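Local coordinates for DNA protection during starvation protein (Mycobacterium smegmatis, PDB 2YW6) that probably protects DNA from hydroxyl radicals by oxidising ferrous iron with hydrogen peroxide and storing it as a ferric mineral inside a hollow twelve-subunit shell, at residues B[40-45]-B[49-54]; B[95-98]-B[103-106]; B[73-78]-B[129-134]; B[18-23]-B[125-130]. All blocks are in the same frame, centred on the assembly; numbering follows the deposited sequence.

Interaction 1. Residues B[40-45]-B[49-54]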
loop_
_atom_site.group_PDB
_atom_site.type_symbol
_atom_site.label_atom_id
_atom_site.label_comp_id
_atom_site.label_asym_id
_atom_site.label_seq_id
_atom_site.Cartn_x
_atom_site.Cartn_y
_atom_site.Cartn_z
ATOM N N TRP B 40 -23.609 -18.436 -1.731
ATOM C CA TRP B 40 -23.569 -19.226 -2.950
ATOM C C TRP B 40 -24.938 -19.532 -3.539
ATOM O O TRP B 40 -25.079 -19.702 -4.749
ATOM C CB TRP B 40 -22.831 -20.546 -2.697
ATOM C CG TRP B 40 -21.422 -20.376 -2.223
ATOM C CD1 TRP B 40 -20.576 -19.344 -2.517
ATOM C CD2 TRP B 40 -20.672 -21.289 -1.408
ATOM N NE1 TRP B 40 -19.352 -19.556 -1.937
ATOM C CE2 TRP B 40 -19.382 -20.737 -1.252
ATOM C CE3 TRP B 40 -20.966 -22.510 -0.798
ATOM C CZ2 TRP B 40 -18.382 -21.375 -0.503
ATOM C CZ3 TRP B 40 -19.964 -23.144 -0.049
ATOM C CH2 TRP B 40 -18.691 -22.570 0.085
ATOM N N ASN B 41 -25.958 -19.585 -2.696
ATOM C CA ASN B 41 -27.277 -19.936 -3.187
ATOM C C ASN B 41 -28.323 -18.839 -3.359
ATOM O O ASN B 41 -29.477 -19.146 -3.700
ATOM C CB ASN B 41 -27.838 -21.078 -2.332
ATOM C CG ASN B 41 -27.094 -22.390 -2.561
ATOM O OD1 ASN B 41 -26.132 -22.717 -1.863
ATOM N ND2 ASN B 41 -27.525 -23.134 -3.570
ATOM N N VAL B 42 -27.942 -17.576 -3.138
ATOM C CA VAL B 42 -28.883 -16.462 -3.318
ATOM C C VAL B 42 -28.928 -16.002 -4.763
ATOM O O VAL B 42 -27.894 -15.729 -5.385
ATOM C CB VAL B 42 -28.544 -15.211 -2.458
ATOM C CG1 VAL B 42 -29.179 -15.335 -1.102
ATOM C CG2 VAL B 42 -27.036 -15.038 -2.319
ATOM N N VAL B 43 -30.141 -15.912 -5.287
ATOM C CA VAL B 43 -30.356 -15.474 -6.653
ATOM C C VAL B 43 -31.366 -14.341 -6.614
ATOM O O VAL B 43 -31.909 -14.017 -5.556
ATOM C CB VAL B 43 -30.910 -16.615 -7.521
ATOM C CG1 VAL B 43 -29.907 -17.758 -7.563
ATOM C CG2 VAL B 43 -32.248 -17.087 -6.973
ATOM N N GLY B 44 -31.611 -13.738 -7.769
ATOM C CA GLY B 44 -32.561 -12.650 -7.828
ATOM C C GLY B 44 -31.909 -11.306 -8.070
ATOM O O GLY B 44 -30.692 -11.180 -8.024
ATOM N N PRO B 45 -32.720 -10.270 -8.301
ATOM C CA PRO B 45 -32.340 -8.880 -8.568
ATOM C C PRO B 45 -31.257 -8.262 -7.679
ATOM O O PRO B 45 -30.199 -7.871 -8.167
ATOM C CB PRO B 45 -33.666 -8.137 -8.430
ATOM C CG PRO B 45 -34.673 -9.154 -8.860
ATOM C CD PRO B 45 -34.183 -10.400 -8.182
ATOM N N GLY B 49 -26.003 -7.134 -3.558
ATOM C CA GLY B 49 -25.972 -6.444 -2.282
ATOM C C GLY B 49 -25.834 -7.433 -1.140
ATOM O O GLY B 49 -25.175 -7.149 -0.135
ATOM N N VAL B 50 -26.456 -8.597 -1.298
ATOM C CA VAL B 50 -26.393 -9.635 -0.286
ATOM C C VAL B 50 -24.971 -10.208 -0.222
ATOM O O VAL B 50 -24.444 -10.462 0.864
ATOM C CB VAL B 50 -27.405 -10.755 -0.588
ATOM C CG1 VAL B 50 -27.389 -11.794 0.527
ATOM C CG2 VAL B 50 -28.795 -10.156 -0.731
ATOM N N HIS B 51 -24.357 -10.412 -1.383
ATOM C CA HIS B 51 -22.979 -10.909 -1.455
ATOM C C HIS B 51 -22.100 -9.897 -0.717
ATOM O O HIS B 51 -21.333 -10.237 0.183
ATOM C CB HIS B 51 -22.525 -10.983 -2.916
ATOM C CG HIS B 51 -22.908 -12.244 -3.617
ATOM N ND1 HIS B 51 -24.087 -12.913 -3.361
ATOM C CD2 HIS B 51 -22.279 -12.953 -4.581
ATOM C CE1 HIS B 51 -24.164 -13.977 -4.136
ATOM N NE2 HIS B 51 -23.078 -14.025 -4.888
ATOM N N GLU B 52 -22.234 -8.641 -1.127
ATOM C CA GLU B 52 -21.499 -7.527 -0.555
ATOM C C GLU B 52 -21.598 -7.509 0.960
ATOM O O GLU B 52 -20.615 -7.284 1.653
ATOM C CB GLU B 52 -22.062 -6.207 -1.078
ATOM C CG GLU B 52 -21.028 -5.288 -1.671
ATOM C CD GLU B 52 -20.958 -5.433 -3.166
ATOM O OE1 GLU B 52 -21.877 -4.925 -3.846
ATOM O OE2 GLU B 52 -19.998 -6.065 -3.661
ATOM N N MET B 53 -22.802 -7.729 1.465
ATOM C CA MET B 53 -23.049 -7.708 2.898
ATOM C C MET B 53 -22.483 -8.927 3.643
ATOM O O MET B 53 -21.934 -8.792 4.739
ATOM C CB MET B 53 -24.555 -7.574 3.140
ATOM C CG MET B 53 -24.976 -7.573 4.595
ATOM S SD MET B 53 -26.768 -7.528 4.746
ATOM C CE MET B 53 -27.203 -9.235 4.552
ATOM N N ILE B 54 -22.608 -10.105 3.035
ATOM C CA ILE B 54 -22.125 -11.349 3.635
ATOM C C ILE B 54 -20.609 -11.478 3.732
ATOM O O ILE B 54 -20.085 -11.869 4.777
ATOM C CB ILE B 54 -22.649 -12.567 2.858
ATOM C CG1 ILE B 54 -24.137 -12.750 3.132
ATOM C CG2 ILE B 54 -21.901 -13.836 3.266
ATOM C CD1 ILE B 54 -24.773 -13.673 2.121
#

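Interaction 2. Residues B[95-98]-B[103-106]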
loop_
_atom_site.group_PDB
_atom_site.type_symbol
_atom_site.label_atom_id
_atom_site.label_comp_id
_atom_site.label_asym_id
_atom_site.label_seq_id
_atom_site.Cartn_x
_atom_site.Cartn_y
_atom_site.Cartn_z
ATOM N N TYR B 95 -29.101 -25.262 8.367
ATOM C CA TYR B 95 -29.685 -24.366 7.372
ATOM C C TYR B 95 -30.200 -25.187 6.206
ATOM O O TYR B 95 -29.441 -25.877 5.537
ATOM C CB TYR B 95 -28.652 -23.337 6.880
ATOM C CG TYR B 95 -29.265 -22.143 6.159
ATOM C CD1 TYR B 95 -29.790 -21.058 6.878
ATOM C CD2 TYR B 95 -29.309 -22.090 4.764
ATOM C CE1 TYR B 95 -30.339 -19.949 6.222
ATOM C CE2 TYR B 95 -29.858 -20.986 4.100
ATOM C CZ TYR B 95 -30.361 -19.918 4.840
ATOM O OH TYR B 95 -30.833 -18.805 4.192
ATOM N N SER B 96 -31.497 -25.095 5.955
ATOM C CA SER B 96 -32.106 -25.884 4.903
ATOM C C SER B 96 -32.626 -25.150 3.676
ATOM O O SER B 96 -33.327 -25.746 2.856
ATOM C CB SER B 96 -33.220 -26.740 5.513
ATOM O OG SER B 96 -33.947 -26.006 6.486
ATOM N N VAL B 97 -32.303 -23.867 3.535
ATOM C CA VAL B 97 -32.750 -23.132 2.356
ATOM C C VAL B 97 -31.621 -23.247 1.344
ATOM O O VAL B 97 -30.467 -22.969 1.678
ATOM C CB VAL B 97 -32.979 -21.639 2.645
ATOM C CG1 VAL B 97 -33.512 -20.960 1.399
ATOM C CG2 VAL B 97 -33.936 -21.465 3.812
ATOM N N GLU B 98 -31.945 -23.651 0.119
ATOM C CA GLU B 98 -30.922 -23.806 -0.911
ATOM C C GLU B 98 -30.987 -22.725 -1.974
ATOM O O GLU B 98 -31.085 -21.548 -1.647
ATOM C CB GLU B 98 -31.041 -25.193 -1.525
ATOM C CG GLU B 98 -30.615 -26.274 -0.554
ATOM C CD GLU B 98 -31.223 -27.620 -0.869
ATOM O OE1 GLU B 98 -31.142 -28.058 -2.037
ATOM O OE2 GLU B 98 -31.775 -28.246 0.060
ATOM N N GLN B 103 -35.242 -12.738 -0.309
ATOM C CA GLN B 103 -36.275 -12.684 0.717
ATOM C C GLN B 103 -36.214 -13.916 1.614
ATOM O O GLN B 103 -36.177 -13.804 2.837
ATOM C CB GLN B 103 -37.662 -12.590 0.070
ATOM C CG GLN B 103 -37.764 -11.615 -1.098
ATOM C CD GLN B 103 -37.033 -10.308 -0.847
ATOM O OE1 GLN B 103 -35.803 -10.258 -0.871
ATOM N NE2 GLN B 103 -37.787 -9.241 -0.600
ATOM N N ALA B 104 -36.197 -15.089 0.989
ATOM C CA ALA B 104 -36.156 -16.361 1.700
ATOM C C ALA B 104 -34.901 -16.535 2.540
ATOM O O ALA B 104 -34.979 -16.869 3.727
ATOM C CB ALA B 104 -36.281 -17.517 0.711
ATOM N N HIS B 105 -33.742 -16.316 1.928
ATOM C CA HIS B 105 -32.498 -16.465 2.667
ATOM C C HIS B 105 -32.361 -15.439 3.784
ATOM O O HIS B 105 -31.878 -15.765 4.874
ATOM C CB HIS B 105 -31.289 -16.377 1.730
ATOM C CG HIS B 105 -31.029 -17.635 0.964
ATOM N ND1 HIS B 105 -30.678 -18.822 1.573
ATOM C CD2 HIS B 105 -31.082 -17.897 -0.368
ATOM C CE1 HIS B 105 -30.524 -19.756 0.654
ATOM N NE2 HIS B 105 -30.762 -19.225 -0.533
ATOM N N LEU B 106 -32.788 -14.207 3.547
ATOM C CA LEU B 106 -32.651 -13.216 4.604
ATOM C C LEU B 106 -33.548 -13.521 5.796
ATOM O O LEU B 106 -33.125 -13.399 6.945
ATOM C CB LEU B 106 -32.887 -11.810 4.044
ATOM C CG LEU B 106 -31.564 -11.090 3.710
ATOM C CD1 LEU B 106 -30.525 -12.034 3.111
ATOM C CD2 LEU B 106 -31.856 -9.970 2.749
#

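Interaction 3. Residues B[73-78]-B[129-134]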
loop_
_atom_site.group_PDB
_atom_site.type_symbol
_atom_site.label_atom_id
_atom_site.label_comp_id
_atom_site.label_asym_id
_atom_site.label_seq_id
_atom_site.Cartn_x
_atom_site.Cartn_y
_atom_site.Cartn_z
ATOM N N ALA B 73 -8.001 -22.646 24.382
ATOM C CA ALA B 73 -6.682 -23.223 24.603
ATOM C C ALA B 73 -5.929 -22.460 25.694
ATOM O O ALA B 73 -5.268 -23.077 26.532
ATOM C CB ALA B 73 -5.865 -23.218 23.298
ATOM N N THR B 74 -6.022 -21.127 25.684
ATOM C CA THR B 74 -5.335 -20.304 26.688
ATOM C C THR B 74 -5.863 -20.655 28.073
ATOM O O THR B 74 -5.124 -20.622 29.056
ATOM C CB THR B 74 -5.542 -18.775 26.459
ATOM O OG1 THR B 74 -5.033 -18.405 25.178
ATOM C CG2 THR B 74 -4.812 -17.957 27.533
ATOM N N LEU B 75 -7.143 -20.997 28.147
ATOM C CA LEU B 75 -7.731 -21.353 29.427
ATOM C C LEU B 75 -7.275 -22.740 29.884
ATOM O O LEU B 75 -7.256 -23.031 31.077
ATOM C CB LEU B 75 -9.254 -21.280 29.340
ATOM C CG LEU B 75 -9.776 -19.850 29.188
ATOM C CD1 LEU B 75 -11.286 -19.851 29.075
ATOM C CD2 LEU B 75 -9.341 -19.037 30.382
ATOM N N GLY B 76 -6.904 -23.594 28.937
ATOM C CA GLY B 76 -6.437 -24.919 29.298
ATOM C C GLY B 76 -7.111 -26.099 28.620
ATOM O O GLY B 76 -6.615 -27.221 28.705
ATOM N N LYS B 77 -8.237 -25.880 27.954
ATOM C CA LYS B 77 -8.908 -26.987 27.292
ATOM C C LYS B 77 -8.529 -27.026 25.818
ATOM O O LYS B 77 -7.849 -26.134 25.311
ATOM C CB LYS B 77 -10.434 -26.868 27.484
ATOM C CG LYS B 77 -11.296 -27.905 26.743
ATOM C CD LYS B 77 -10.641 -29.305 26.681
ATOM C CE LYS B 77 -10.294 -29.871 28.031
ATOM N NZ LYS B 77 -9.406 -31.044 27.784
ATOM N N SER B 78 -8.954 -28.084 25.146
ATOM C CA SER B 78 -8.689 -28.290 23.733
ATOM C C SER B 78 -9.947 -27.939 22.943
ATOM O O SER B 78 -11.000 -28.567 23.113
ATOM C CB SER B 78 -8.289 -29.751 23.502
ATOM O OG SER B 78 -8.375 -30.111 22.140
ATOM N N ASP B 129 -19.246 -13.186 36.310
ATOM C CA ASP B 129 -18.524 -13.517 37.528
ATOM C C ASP B 129 -17.564 -14.689 37.365
ATOM O O ASP B 129 -17.192 -15.341 38.342
ATOM C CB ASP B 129 -19.521 -13.799 38.650
ATOM C CG ASP B 129 -20.427 -12.619 38.922
ATOM O OD1 ASP B 129 -19.902 -11.523 39.211
ATOM O OD2 ASP B 129 -21.662 -12.784 38.843
ATOM N N LEU B 130 -17.157 -14.945 36.126
ATOM C CA LEU B 130 -16.241 -16.037 35.835
ATOM C C LEU B 130 -14.956 -15.544 35.196
ATOM O O LEU B 130 -13.862 -15.906 35.623
ATOM C CB LEU B 130 -16.902 -17.052 34.902
ATOM C CG LEU B 130 -18.063 -17.857 35.477
ATOM C CD1 LEU B 130 -18.720 -18.649 34.362
ATOM C CD2 LEU B 130 -17.554 -18.783 36.578
ATOM N N ASP B 131 -15.097 -14.709 34.171
ATOM C CA ASP B 131 -13.943 -14.188 33.440
ATOM C C ASP B 131 -14.313 -12.913 32.679
ATOM O O ASP B 131 -14.985 -12.971 31.637
ATOM C CB ASP B 131 -13.455 -15.246 32.446
ATOM C CG ASP B 131 -12.178 -14.846 31.740
ATOM O OD1 ASP B 131 -11.941 -13.637 31.542
ATOM O OD2 ASP B 131 -11.408 -15.750 31.363
ATOM N N LEU B 132 -13.878 -11.769 33.193
ATOM C CA LEU B 132 -14.167 -10.506 32.527
ATOM C C LEU B 132 -13.563 -10.440 31.123
ATOM O O LEU B 132 -14.194 -9.926 30.202
ATOM C CB LEU B 132 -13.649 -9.318 33.349
ATOM C CG LEU B 132 -14.427 -8.993 34.621
ATOM C CD1 LEU B 132 -13.840 -7.753 35.273
ATOM C CD2 LEU B 132 -15.896 -8.777 34.264
ATOM N N VAL B 133 -12.340 -10.946 30.967
ATOM C CA VAL B 133 -11.661 -10.922 29.672
ATOM C C VAL B 133 -12.453 -11.672 28.606
ATOM O O VAL B 133 -12.774 -11.123 27.550
ATOM C CB VAL B 133 -10.244 -11.525 29.776
ATOM C CG1 VAL B 133 -9.572 -11.529 28.402
ATOM C CG2 VAL B 133 -9.427 -10.725 30.770
ATOM N N SER B 134 -12.766 -12.928 28.888
ATOM C CA SER B 134 -13.544 -13.733 27.962
ATOM C C SER B 134 -14.892 -13.072 27.687
ATOM O O SER B 134 -15.428 -13.204 26.594
ATOM C CB SER B 134 -13.760 -15.124 28.544
ATOM O OG SER B 134 -12.505 -15.728 28.786
#

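Interaction 4. Residues B[18-23]-B[125-130]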
loop_
_atom_site.group_PDB
_atom_site.type_symbol
_atom_site.label_atom_id
_atom_site.label_comp_id
_atom_site.label_asym_id
_atom_site.label_seq_id
_atom_site.Cartn_x
_atom_site.Cartn_y
_atom_site.Cartn_z
ATOM N N ALA B 18 -14.447 -22.208 29.731
ATOM C CA ALA B 18 -13.949 -22.919 28.558
ATOM C C ALA B 18 -15.087 -23.650 27.845
ATOM O O ALA B 18 -15.118 -23.706 26.613
ATOM C CB ALA B 18 -12.832 -23.908 28.965
ATOM N N ASP B 19 -16.025 -24.194 28.613
ATOM C CA ASP B 19 -17.165 -24.891 28.030
ATOM C C ASP B 19 -18.088 -23.907 27.313
ATOM O O ASP B 19 -18.513 -24.156 26.181
ATOM C CB ASP B 19 -17.930 -25.642 29.113
ATOM C CG ASP B 19 -17.137 -26.794 29.672
ATOM O OD1 ASP B 19 -17.666 -27.531 30.523
ATOM O OD2 ASP B 19 -15.974 -26.965 29.254
ATOM N N LEU B 20 -18.392 -22.795 27.979
ATOM C CA LEU B 20 -19.239 -21.766 27.391
ATOM C C LEU B 20 -18.677 -21.354 26.043
ATOM O O LEU B 20 -19.425 -21.198 25.076
ATOM C CB LEU B 20 -19.284 -20.531 28.280
ATOM C CG LEU B 20 -20.336 -20.420 29.369
ATOM C CD1 LEU B 20 -20.225 -19.039 30.017
ATOM C CD2 LEU B 20 -21.707 -20.602 28.772
ATOM N N LEU B 21 -17.355 -21.169 25.985
ATOM C CA LEU B 21 -16.711 -20.755 24.741
ATOM C C LEU B 21 -16.799 -21.807 23.636
ATOM O O LEU B 21 -16.986 -21.463 22.467
ATOM C CB LEU B 21 -15.252 -20.367 24.986
ATOM C CG LEU B 21 -15.059 -19.081 25.792
ATOM C CD1 LEU B 21 -13.573 -18.866 26.044
ATOM C CD2 LEU B 21 -15.670 -17.892 25.037
ATOM N N GLN B 22 -16.673 -23.076 23.999
ATOM C CA GLN B 22 -16.761 -24.140 23.007
ATOM C C GLN B 22 -18.104 -24.059 22.290
ATOM O O GLN B 22 -18.179 -24.238 21.071
ATOM C CB GLN B 22 -16.616 -25.506 23.669
ATOM C CG GLN B 22 -16.748 -26.651 22.698
ATOM C CD GLN B 22 -15.658 -26.631 21.647
ATOM O OE1 GLN B 22 -14.471 -26.652 21.978
ATOM N NE2 GLN B 22 -16.052 -26.591 20.375
ATOM N N LYS B 23 -19.165 -23.819 23.055
ATOM C CA LYS B 23 -20.500 -23.679 22.479
ATOM C C LYS B 23 -20.424 -22.569 21.436
ATOM O O LYS B 23 -20.866 -22.729 20.301
ATOM C CB LYS B 23 -21.527 -23.267 23.550
ATOM C CG LYS B 23 -22.230 -24.397 24.269
ATOM C CD LYS B 23 -21.297 -25.132 25.189
ATOM C CE LYS B 23 -22.055 -26.147 26.028
ATOM N NZ LYS B 23 -21.193 -26.706 27.111
ATOM N N GLU B 125 -23.735 -12.644 30.074
ATOM C CA GLU B 125 -24.377 -12.612 31.370
ATOM C C GLU B 125 -23.737 -13.650 32.330
ATOM O O GLU B 125 -23.452 -13.342 33.472
ATOM C CB GLU B 125 -25.886 -12.877 31.169
ATOM C CG GLU B 125 -26.784 -12.700 32.380
ATOM C CD GLU B 125 -28.290 -12.962 32.013
ATOM O OE1 GLU B 125 -28.546 -13.854 31.142
ATOM O OE2 GLU B 125 -29.204 -12.290 32.574
ATOM N N LYS B 126 -23.470 -14.854 31.836
ATOM C CA LYS B 126 -22.891 -15.940 32.624
ATOM C C LYS B 126 -21.401 -15.749 32.920
ATOM O O LYS B 126 -20.900 -16.279 33.912
ATOM C CB LYS B 126 -23.105 -17.265 31.902
ATOM C CG LYS B 126 -23.895 -18.259 32.693
ATOM C CD LYS B 126 -24.937 -19.017 31.871
ATOM C CE LYS B 126 -26.091 -19.493 32.775
ATOM N NZ LYS B 126 -25.789 -19.477 34.249
ATOM N N LEU B 127 -20.710 -14.979 32.073
ATOM C CA LEU B 127 -19.278 -14.752 32.280
ATOM C C LEU B 127 -18.953 -13.589 33.225
ATOM O O LEU B 127 -17.790 -13.364 33.600
ATOM C CB LEU B 127 -18.591 -14.536 30.927
ATOM C CG LEU B 127 -18.640 -15.780 30.035
ATOM C CD1 LEU B 127 -18.332 -15.416 28.580
ATOM C CD2 LEU B 127 -17.645 -16.822 30.565
ATOM N N GLU B 128 -19.991 -12.850 33.592
ATOM C CA GLU B 128 -19.872 -11.697 34.476
ATOM C C GLU B 128 -19.068 -11.998 35.745
ATOM O O GLU B 128 -18.285 -11.167 36.201
ATOM C CB GLU B 128 -21.267 -11.186 34.862
ATOM C CG GLU B 128 -21.275 -9.826 35.521
ATOM C CD GLU B 128 -20.782 -8.731 34.593
ATOM O OE1 GLU B 128 -21.362 -8.578 33.500
ATOM O OE2 GLU B 128 -19.820 -8.018 34.952
ATOM N N ASP B 129 -19.246 -13.186 36.310
ATOM C CA ASP B 129 -18.524 -13.517 37.528
ATOM C C ASP B 129 -17.564 -14.689 37.365
ATOM O O ASP B 129 -17.192 -15.341 38.342
ATOM C CB ASP B 129 -19.521 -13.799 38.650
ATOM C CG ASP B 129 -20.427 -12.619 38.922
ATOM O OD1 ASP B 129 -19.902 -11.523 39.211
ATOM O OD2 ASP B 129 -21.662 -12.784 38.843
ATOM N N LEU B 130 -17.157 -14.945 36.126
ATOM C CA LEU B 130 -16.241 -16.037 35.835
ATOM C C LEU B 130 -14.956 -15.544 35.196
ATOM O O LEU B 130 -13.862 -15.906 35.623
ATOM C CB LEU B 130 -16.902 -17.052 34.902
ATOM C CG LEU B 130 -18.063 -17.857 35.477
ATOM C CD1 LEU B 130 -18.720 -18.649 34.362
ATOM C CD2 LEU B 130 -17.554 -18.783 36.578
#

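Interaction 1. Residues B[40-45]-B[49-54]
The tight connection between the first two long helices of the ferritin-like bundle is closed by V42, which packs on V50 and H51. V42 is the first residue to leave helical geometry after helix 12-41, while V50 and H51 lie one turn into helix 47-75, so the side chains meet across the mouth of the turn. The CA atoms of V42 and V50 are 7.9 Å apart, and no hydrogen bond crosses between the two segments.

The two branches of V42 divide the work. CG1 meets the methyl CG1 of V50 at 4.3 Å, a purely apolar touch. CG2 sits between the backbone N and the carbonyl carbon of its own residue (chi1 -87° for CG1), and from there it lies against the edge of the H51 imidazole, close to the ring plane. V42 and H51 run past each other in opposite directions, so the methyl meets the rim of the ring and does not cap a face. The H51 ring is also held by aromatic neighbours: it meets H39 with the planes at about 35° and F47 edge-to-face.

Within helix 47-75, I54 N is bonded to V50 O at 2.9 Å. The backbones of N41 and V43 bond to that of D100, and V42 also touches H105. The two helices and their short connection form a helical hairpin, the first of the ferritin-like four-helix bundle, closed here by apolar side chains.

Interaction 2. Residues B[95-98]-B[103-106]
Y95 and H105 meet edge against edge, their ring planes only 13° apart and their centroids 5.7 Å apart, so neither ring lies over the face of the other. The side chains themselves cross at about a right angle, and the hydroxyl of Y95 is brought to the edge of the imidazole, where Y95 OH and H105 ND1 are hydrogen-bonded at 2.6 Å; either could be the donor. The carbonyl H105 O is a second, weak candidate for the hydroxyl proton, and the choice is not settled. H105 CG is anti to its own carbonyl carbon (chi1 -79°), which swings the imidazole off helix 102-127 toward the incoming loop.

V97 comes over a face of the imidazole. Its CG1 lies 3.7 Å from the ring centroid, in a CH-pi contact displaced toward the rim, where H105 CE1 is 3.3 Å from V97 CG1. The same methyl brushes A104 CB at 4.5 Å.

The far edge of the ring belongs to the backbone: H105 NE2 donates to E98 O at 2.6 Å, weakly, because the N-H points well off the acceptor (125°). N41 O is a second weak acceptor of H105 NE2. The carboxylate of E98 is turned to another partner, K80 of a neighbouring subunit, with which it forms a salt bridge.

Both ring nitrogens of a buried histidine thus have polar partners while V97 lies over one face, fixing the rotation of the imidazole. With NE2 donating to carbonyl oxygens and ND1 paired with a hydroxyl, the contact is compatible with either a neutral or a protonated ring.

Interaction 3. Residues B[73-78]-B[129-134]
With CG anti to its carbonyl carbon (chi1 -69°), L75 extends from the last turn of helix 47-75 toward D131, whose own CG stands anti to the backbone N; this chi1 of -174° places the carboxylate where OD1 can accept from S134 N, the capping bond at the start of helix 132-155. The contact lies at one end of the ferritin-like four-helix bundle, where a helix terminus meets a helix N-cap.

The touch is slight. L75 CD2 comes to 4.0 Å from D131 OD2, and L75 CD1 to 4.3 Å from S134 OG, the leucine and aspartate side chains crossing obliquely. S134 N donates to D131 OD1 at 2.9 Å in a nearly straight bond (165°) and approaches from above the carboxylate plane. D131 OD2 forms a salt bridge with R71, the strongest polar partner of the aspartate. R71 also bonds to S134 OG, so the polar atoms beside the leucine methyls are gathered by an arginine of the same helix that carries L75.

That helix closes in a Schellman motif with G76 at the C-prime position: K77 N bonds back to I72 O, and G76 N makes a weak bond of 3.0 Å to A73 O.

Interaction 4. Residues B[18-23]-B[125-130]
Two antiparallel helices pass close at this point, segment 18-23 near the start of helix 12-41 and segment 125-130 at the end of helix 102-127, with the CA atoms of L20 and L127 8.5 Å apart. They are the first and third long helices of the ferritin-like four-helix bundle, and the contact sits toward the end of the bundle where the chain turns from helix 102-127 into helix 132-155.

L20 gives nearly half of the buried surface. Its CB points at the other helix, and CG, anti to the carbonyl carbon (chi1 -89°), carries the branch toward L127, whose own CG is likewise anti to its carbonyl carbon. The two leucines reach toward each other and meet tip to tip. L20 CD1 is the atom that makes the contact, lying 3.4 Å from L127 CD2 and 3.6 Å from L127 CG. No hydrogen bond or charge pair joins the two segments.

The contact is buried at L127 and exposed at K126. L127 rests also on V17 of helix 12-41 and on L138 of helix 132-155. The lysine lends only its root, while its bent chain carries the ammonium away from segment 18-23. Beyond L127 the backbone turns, L130 N bonding to L127 O at 3.0 Å. At the outer margin, L20 CD1 rests 3.9 Å from K126 CB.

In the fold
The four contacts form two pairs at opposite ends of one helical bundle. Interactions 1 and 2 touch, V42 packing on the H105 ring, whereas interactions 3 and 4 share D129 and L130 and meet where L75 rests on L21. Helix 12-41 and helix 47-75 each run from one end to the other, the former through interactions 1 and 4, the latter through interactions 1 and 3; helix 102-127 joins interactions 2 and 4. Interactions 1 and 3 are buried, 2 and 4 partly open. Cross-segment hydrogen bonds occur in interaction 2 alone, where an irregular loop meets helix 102-127; the others rely on side-chain packing.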